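Local atomic coordinates of mitochondrial association factor 1 (PDB entry 6BXS), a protein that is encoded by a parasite locus required for manipulating host mitochondria and has a macro-domain fold, related to modules that bind ADP-ribose. Residues F13-D18 / E270-Y275; N20-G25 / E253-Y258. One frame throughout, in Å; residues are numbered along the deposited sequence.

How the interactions relate
Both contacts lie at one end of the macro-domain sheet, on the same side of the chain's centre, with their own centres about 15 Å apart. Interaction 2 pairs strand 19-24 with strand 253-256; interaction 1 sets the turn between strands 8-13 and 19-24 against helix 263-276, the helix that follows strand 253-256. In chain order the segments run 13-18, 20-25, 253-258 and 270-275. The contacts also touch directly: F13 CE1 lies 3.5 Å from F23 CE1, and F13 and L16 both pack on V21. The first hairpin is therefore joined to the end of the chain twice, by strand pairing in the sheet and by its turn on the last helix.

Interaction 1 (F13-D18 / E270-Y275); sequences FTCLGD and ESERKY
The carboxylate of E272 reaches from its helix to the consecutive backbone N-H groups of T14 and C15, gripping the backbone where the chain turns. OE2 of E272 accepts from T14 N at 3.1 Å, nearly straight at 170°. OE1 of E272 accepts from C15 N, also at 3.1 Å but more bent, 159°. Each oxygen offers its syn lone pair. The bend of the E272 chain at chi2 (75°) turns CD toward the T14-C15 backbone. The two donors belong to a short 3-10 turn linking strands 8-13 and 19-24, the hairpin at the edge of the macro-domain sheet; inside that turn F13 O accepts from L16 N, while T14 OG1 makes a weak bond to D18 OD1. Beside the carboxylate, T14 CG2 sits 3.3 Å from E272 OE2 and 3.5 Å from Y275 CD1. The Y275 ring lies over the turn's backbone: C15 CA makes a CH-pi contact with one face, 3.9 Å from the ring centroid, and C15 CB touches Y275 CB at 3.6 Å. One helical turn back, S271 OG is satisfied by R235 and E242 of helix 230-248.

Interaction 2 (N20-G25 / E253-Y258); sequences NVIFFG and ELQFMY
F23 and F256 both turn CG anti to their own carbonyl carbon (chi1 -58° and -75°), and the two side chains run side by side, pointing the same way. They stand on neighbouring parallel strands of the macro-domain sheet, 19-24 and 253-256, where 19-24 also pairs antiparallel with 8-13. The ring planes are almost parallel but slid past each other, centroids 5.5 Å apart, so there is little overlap; the touch is F23 CE2 on F256 CD2 at 3.7 Å. V21 CG1 meets the F256 ring at its edge, in the ring plane, 3.6 Å from CD2. Helix 263-276 packs on both rings through L268, and helix 230-248 adds V241 against F256.

I22 straddles Q255 as a parallel pair does, its N reaching L254 O and its O accepting from F256 N, the shortest of three backbone bonds at 2.8 Å; F24 N to F256 O is the third. I22 O also takes a CA-H...O contact from Q255 CA. At the end of the pairing, a water lies within hydrogen-bonding distance of F24 O and M257 O.

The opposite face carries I22 and Q255. The Q255 amide is held at both ends, NE2 giving a bond to E253 OE2 at 2.9 Å and OE1 accepting from R215 of the adjoining strand 213-216. I22 CD1 lies against Q255 CG and comes 3.1 Å from E253 OE2. The F24 ring has I22 CG2 over the centre of one face, and its plane stands 75° from the Q255 amide; Q255 OE1 lies at the ring edge, in plane, 3.4 Å from F24 CE2.

Interaction 1 (F13-D18 / E270-Y275)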
loop_
_atom_site.group_PDB
_atom_site.type_symbol
_atom_site.label_atom_id
_atom_site.label_comp_id
_atom_site.label_asym_id
_atom_site.label_seq_id
_atom_site.Cartn_x
_atom_site.Cartn_y
_atom_site.Cartn_z
ATOM N N PHE A 13 3.912 0.072 -20.533
ATOM C CA PHE A 13 3.632 1.502 -20.503
ATOM C C PHE A 13 4.883 2.315 -20.787
ATOM O O PHE A 13 5.824 2.322 -19.995
ATOM C CB PHE A 13 3.047 1.893 -19.146
ATOM C CG PHE A 13 1.667 1.362 -18.913
ATOM C CD1 PHE A 13 1.476 0.085 -18.412
ATOM C CD2 PHE A 13 0.556 2.136 -19.203
ATOM C CE1 PHE A 13 0.204 -0.407 -18.202
ATOM C CE2 PHE A 13 -0.715 1.649 -18.994
ATOM C CZ PHE A 13 -0.893 0.376 -18.494
ATOM N N THR A 14 4.887 3.002 -21.923
ATOM C CA THR A 14 6.019 3.834 -22.298
ATOM C C THR A 14 6.050 5.099 -21.446
ATOM O O THR A 14 7.096 5.731 -21.300
ATOM C CB THR A 14 5.976 4.215 -23.792
ATOM O OG1 THR A 14 7.193 4.877 -24.156
ATOM C CG2 THR A 14 4.799 5.126 -24.088
ATOM N N CYS A 15 4.902 5.469 -20.885
ATOM C CA CYS A 15 4.834 6.613 -19.982
ATOM C C CYS A 15 5.452 6.273 -18.626
ATOM O O CYS A 15 5.669 7.158 -17.798
ATOM C CB CYS A 15 3.386 7.078 -19.798
ATOM S SG CYS A 15 2.335 5.951 -18.850
ATOM N N LEU A 16 5.728 4.988 -18.410
ATOM C CA LEU A 16 6.372 4.519 -17.184
ATOM C C LEU A 16 7.735 3.898 -17.482
ATOM O O LEU A 16 8.157 2.953 -16.813
ATOM C CB LEU A 16 5.487 3.499 -16.466
ATOM C CG LEU A 16 4.064 3.942 -16.113
ATOM C CD1 LEU A 16 3.315 2.811 -15.425
ATOM C CD2 LEU A 16 4.075 5.185 -15.238
ATOM N N GLY A 17 8.419 4.427 -18.490
ATOM C CA GLY A 17 9.732 3.931 -18.860
ATOM C C GLY A 17 9.684 2.518 -19.411
ATOM O O GLY A 17 10.591 1.720 -19.171
ATOM N N ASP A 18 8.617 2.212 -20.143
ATOM C CA ASP A 18 8.450 0.914 -20.794
ATOM C C ASP A 18 8.380 -0.236 -19.791
ATOM O O ASP A 18 8.893 -1.323 -20.048
ATOM C CB ASP A 18 9.588 0.657 -21.789
ATOM C CG ASP A 18 9.696 1.738 -22.844
ATOM O OD1 ASP A 18 8.648 2.146 -23.386
ATOM O OD2 ASP A 18 10.828 2.178 -23.134
ATOM N N GLU A 270 -5.325 5.927 -20.114
ATOM C CA GLU A 270 -5.506 7.311 -20.530
ATOM C C GLU A 270 -4.187 8.076 -20.475
ATOM O O GLU A 270 -3.903 8.897 -21.344
ATOM C CB GLU A 270 -6.555 7.995 -19.651
ATOM C CG GLU A 270 -6.907 9.410 -20.092
ATOM C CD GLU A 270 -8.216 9.908 -19.505
ATOM O OE1 GLU A 270 -9.149 9.095 -19.326
ATOM O OE2 GLU A 270 -8.312 11.121 -19.217
ATOM N N SER A 271 -3.383 7.797 -19.453
ATOM C CA SER A 271 -2.068 8.418 -19.323
ATOM C C SER A 271 -1.155 7.988 -20.466
ATOM O O SER A 271 -0.401 8.795 -21.007
ATOM C CB SER A 271 -1.433 8.060 -17.981
ATOM O OG SER A 271 -2.024 8.797 -16.925
ATOM N N GLU A 272 -1.229 6.709 -20.822
ATOM C CA GLU A 272 -0.438 6.161 -21.917
ATOM C C GLU A 272 -0.822 6.825 -23.234
ATOM O O GLU A 272 0.040 7.210 -24.024
ATOM C CB GLU A 272 -0.637 4.644 -22.009
ATOM C CG GLU A 272 0.131 3.947 -23.127
ATOM C CD GLU A 272 1.614 3.808 -22.834
ATOM O OE1 GLU A 272 2.113 4.491 -21.915
ATOM O OE2 GLU A 272 2.281 3.004 -23.520
ATOM N N ARG A 273 -2.125 6.950 -23.460
ATOM C CA ARG A 273 -2.647 7.582 -24.666
ATOM C C ARG A 273 -2.190 9.037 -24.738
ATOM O O ARG A 273 -1.812 9.528 -25.800
ATOM C CB ARG A 273 -4.176 7.501 -24.687
ATOM C CG ARG A 273 -4.815 7.791 -26.038
ATOM C CD ARG A 273 -4.893 6.545 -26.912
ATOM N NE ARG A 273 -5.896 6.684 -27.966
ATOM C CZ ARG A 273 -7.199 6.463 -27.800
ATOM N NH1 ARG A 273 -7.672 6.091 -26.616
ATOM N NH2 ARG A 273 -8.032 6.616 -28.818
ATOM N N LYS A 274 -2.221 9.714 -23.594
ATOM C CA LYS A 274 -1.832 11.118 -23.520
ATOM C C LYS A 274 -0.337 11.289 -23.766
ATOM O O LYS A 274 0.095 12.274 -24.362
ATOM C CB LYS A 274 -2.209 11.704 -22.158
ATOM C CG LYS A 274 -3.119 12.918 -22.236
ATOM C CD LYS A 274 -3.935 13.093 -20.965
ATOM C CE LYS A 274 -5.076 14.074 -21.177
ATOM N NZ LYS A 274 -5.930 14.208 -19.966
ATOM N N TYR A 275 0.446 10.323 -23.300
ATOM C CA TYR A 275 1.892 10.350 -23.475
ATOM C C TYR A 275 2.271 10.070 -24.927
ATOM O O TYR A 275 3.121 10.753 -25.497
ATOM C CB TYR A 275 2.556 9.330 -22.547
ATOM C CG TYR A 275 4.068 9.310 -22.616
ATOM C CD1 TYR A 275 4.728 8.599 -23.609
ATOM C CD2 TYR A 275 4.836 9.991 -21.680
ATOM C CE1 TYR A 275 6.108 8.573 -23.674
ATOM C CE2 TYR A 275 6.217 9.970 -21.737
ATOM C CZ TYR A 275 6.847 9.258 -22.736
ATOM O OH TYR A 275 8.222 9.231 -22.800
#

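Interaction 2 (N20-G25 / E253-Y258)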
loop_
_atom_site.group_PDB
_atom_site.type_symbol
_atom_site.label_atom_id
_atom_site.label_comp_id
_atom_site.label_asym_id
_atom_site.label_seq_id
_atom_site.Cartn_x
_atom_site.Cartn_y
_atom_site.Cartn_z
ATOM N N ASN A 20 6.294 -3.114 -17.604
ATOM C CA ASN A 20 5.079 -3.919 -17.572
ATOM C C ASN A 20 4.350 -3.733 -16.248
ATOM O O ASN A 20 4.957 -3.823 -15.181
ATOM C CB ASN A 20 5.399 -5.402 -17.778
ATOM C CG ASN A 20 5.563 -5.772 -19.239
ATOM O OD1 ASN A 20 5.135 -5.044 -20.133
ATOM N ND2 ASN A 20 6.174 -6.925 -19.486
ATOM N N VAL A 21 3.051 -3.463 -16.327
ATOM C CA VAL A 21 2.200 -3.392 -15.146
ATOM C C VAL A 21 1.137 -4.478 -15.231
ATOM O O VAL A 21 0.539 -4.694 -16.288
ATOM C CB VAL A 21 1.521 -2.018 -15.007
ATOM C CG1 VAL A 21 0.680 -1.965 -13.740
ATOM C CG2 VAL A 21 2.563 -0.909 -14.996
ATOM N N ILE A 22 0.914 -5.163 -14.116
ATOM C CA ILE A 22 -0.113 -6.195 -14.040
ATOM C C ILE A 22 -1.424 -5.616 -13.526
ATOM O O ILE A 22 -1.446 -4.904 -12.520
ATOM C CB ILE A 22 0.325 -7.352 -13.123
ATOM C CG1 ILE A 22 1.432 -8.166 -13.795
ATOM C CG2 ILE A 22 -0.855 -8.270 -12.798
ATOM C CD1 ILE A 22 2.234 -9.011 -12.834
ATOM N N PHE A 23 -2.512 -5.937 -14.222
ATOM C CA PHE A 23 -3.854 -5.583 -13.774
ATOM C C PHE A 23 -4.686 -6.848 -13.644
ATOM O O PHE A 23 -5.207 -7.361 -14.634
ATOM C CB PHE A 23 -4.520 -4.609 -14.745
ATOM C CG PHE A 23 -3.753 -3.338 -14.945
ATOM C CD1 PHE A 23 -2.770 -3.256 -15.914
ATOM C CD2 PHE A 23 -4.016 -2.224 -14.165
ATOM C CE1 PHE A 23 -2.061 -2.087 -16.103
ATOM C CE2 PHE A 23 -3.308 -1.051 -14.350
ATOM C CZ PHE A 23 -2.330 -0.984 -15.323
ATOM N N PHE A 24 -4.799 -7.355 -12.422
ATOM C CA PHE A 24 -5.531 -8.592 -12.181
ATOM C C PHE A 24 -6.987 -8.446 -12.591
ATOM O O PHE A 24 -7.614 -7.416 -12.337
ATOM C CB PHE A 24 -5.441 -9.000 -10.709
ATOM C CG PHE A 24 -4.100 -9.543 -10.312
ATOM C CD1 PHE A 24 -3.723 -10.828 -10.671
ATOM C CD2 PHE A 24 -3.220 -8.773 -9.572
ATOM C CE1 PHE A 24 -2.493 -11.332 -10.303
ATOM C CE2 PHE A 24 -1.987 -9.272 -9.200
ATOM C CZ PHE A 24 -1.622 -10.553 -9.566
ATOM N N GLY A 25 -7.514 -9.479 -13.238
ATOM C CA GLY A 25 -8.911 -9.509 -13.627
ATOM C C GLY A 25 -9.744 -10.007 -12.467
ATOM O O GLY A 25 -9.209 -10.245 -11.384
ATOM N N GLU A 253 8.229 -4.345 -9.372
ATOM C CA GLU A 253 7.137 -4.579 -10.310
ATOM C C GLU A 253 5.813 -4.091 -9.725
ATOM O O GLU A 253 5.520 -4.332 -8.554
ATOM C CB GLU A 253 7.062 -6.071 -10.653
ATOM C CG GLU A 253 5.795 -6.518 -11.372
ATOM C CD GLU A 253 5.791 -8.010 -11.663
ATOM O OE1 GLU A 253 6.700 -8.483 -12.377
ATOM O OE2 GLU A 253 4.884 -8.711 -11.169
ATOM N N LEU A 254 5.020 -3.404 -10.543
ATOM C CA LEU A 254 3.719 -2.901 -10.115
ATOM C C LEU A 254 2.596 -3.869 -10.477
ATOM O O LEU A 254 2.489 -4.316 -11.621
ATOM C CB LEU A 254 3.435 -1.533 -10.741
ATOM C CG LEU A 254 4.305 -0.356 -10.298
ATOM C CD1 LEU A 254 3.910 0.898 -11.062
ATOM C CD2 LEU A 254 4.189 -0.121 -8.805
ATOM N N GLN A 255 1.768 -4.186 -9.486
ATOM C CA GLN A 255 0.563 -4.980 -9.693
ATOM C C GLN A 255 -0.629 -4.238 -9.104
ATOM O O GLN A 255 -0.539 -3.693 -8.004
ATOM C CB GLN A 255 0.689 -6.358 -9.044
ATOM C CG GLN A 255 1.939 -7.125 -9.417
ATOM C CD GLN A 255 2.024 -8.461 -8.706
ATOM O OE1 GLN A 255 1.162 -8.801 -7.892
ATOM N NE2 GLN A 255 3.062 -9.229 -9.010
ATOM N N PHE A 256 -1.738 -4.218 -9.838
ATOM C CA PHE A 256 -2.966 -3.593 -9.361
ATOM C C PHE A 256 -4.065 -4.625 -9.153
ATOM O O PHE A 256 -4.366 -5.421 -10.043
ATOM C CB PHE A 256 -3.435 -2.514 -10.335
ATOM C CG PHE A 256 -2.632 -1.250 -10.262
ATOM C CD1 PHE A 256 -2.926 -0.285 -9.314
ATOM C CD2 PHE A 256 -1.580 -1.027 -11.134
ATOM C CE1 PHE A 256 -2.186 0.879 -9.238
ATOM C CE2 PHE A 256 -0.839 0.136 -11.062
ATOM C CZ PHE A 256 -1.142 1.090 -10.113
ATOM N N MET A 257 -4.659 -4.599 -7.966
ATOM C CA MET A 257 -5.750 -5.500 -7.624
ATOM C C MET A 257 -7.007 -5.105 -8.386
ATOM O O MET A 257 -7.066 -4.028 -8.982
ATOM C CB MET A 257 -6.006 -5.478 -6.118
ATOM C CG MET A 257 -4.781 -5.834 -5.290
ATOM S SD MET A 257 -4.983 -5.481 -3.537
ATOM C CE MET A 257 -6.315 -6.604 -3.117
ATOM N N TYR A 258 -8.015 -5.970 -8.354
ATOM C CA TYR A 258 -9.203 -5.776 -9.173
ATOM C C TYR A 258 -10.351 -5.120 -8.418
ATOM O O TYR A 258 -10.608 -5.432 -7.257
ATOM C CB TYR A 258 -9.683 -7.113 -9.735
ATOM C CG TYR A 258 -10.902 -6.985 -10.621
ATOM C CD1 TYR A 258 -10.777 -6.641 -11.961
ATOM C CD2 TYR A 258 -12.179 -7.197 -10.116
ATOM C CE1 TYR A 258 -11.889 -6.520 -12.775
ATOM C CE2 TYR A 258 -13.297 -7.076 -10.921
ATOM C CZ TYR A 258 -13.146 -6.738 -12.249
ATOM O OH TYR A 258 -14.255 -6.618 -13.056
HETATM O O HOH W 1 -6.853 -4.344 -12.051
#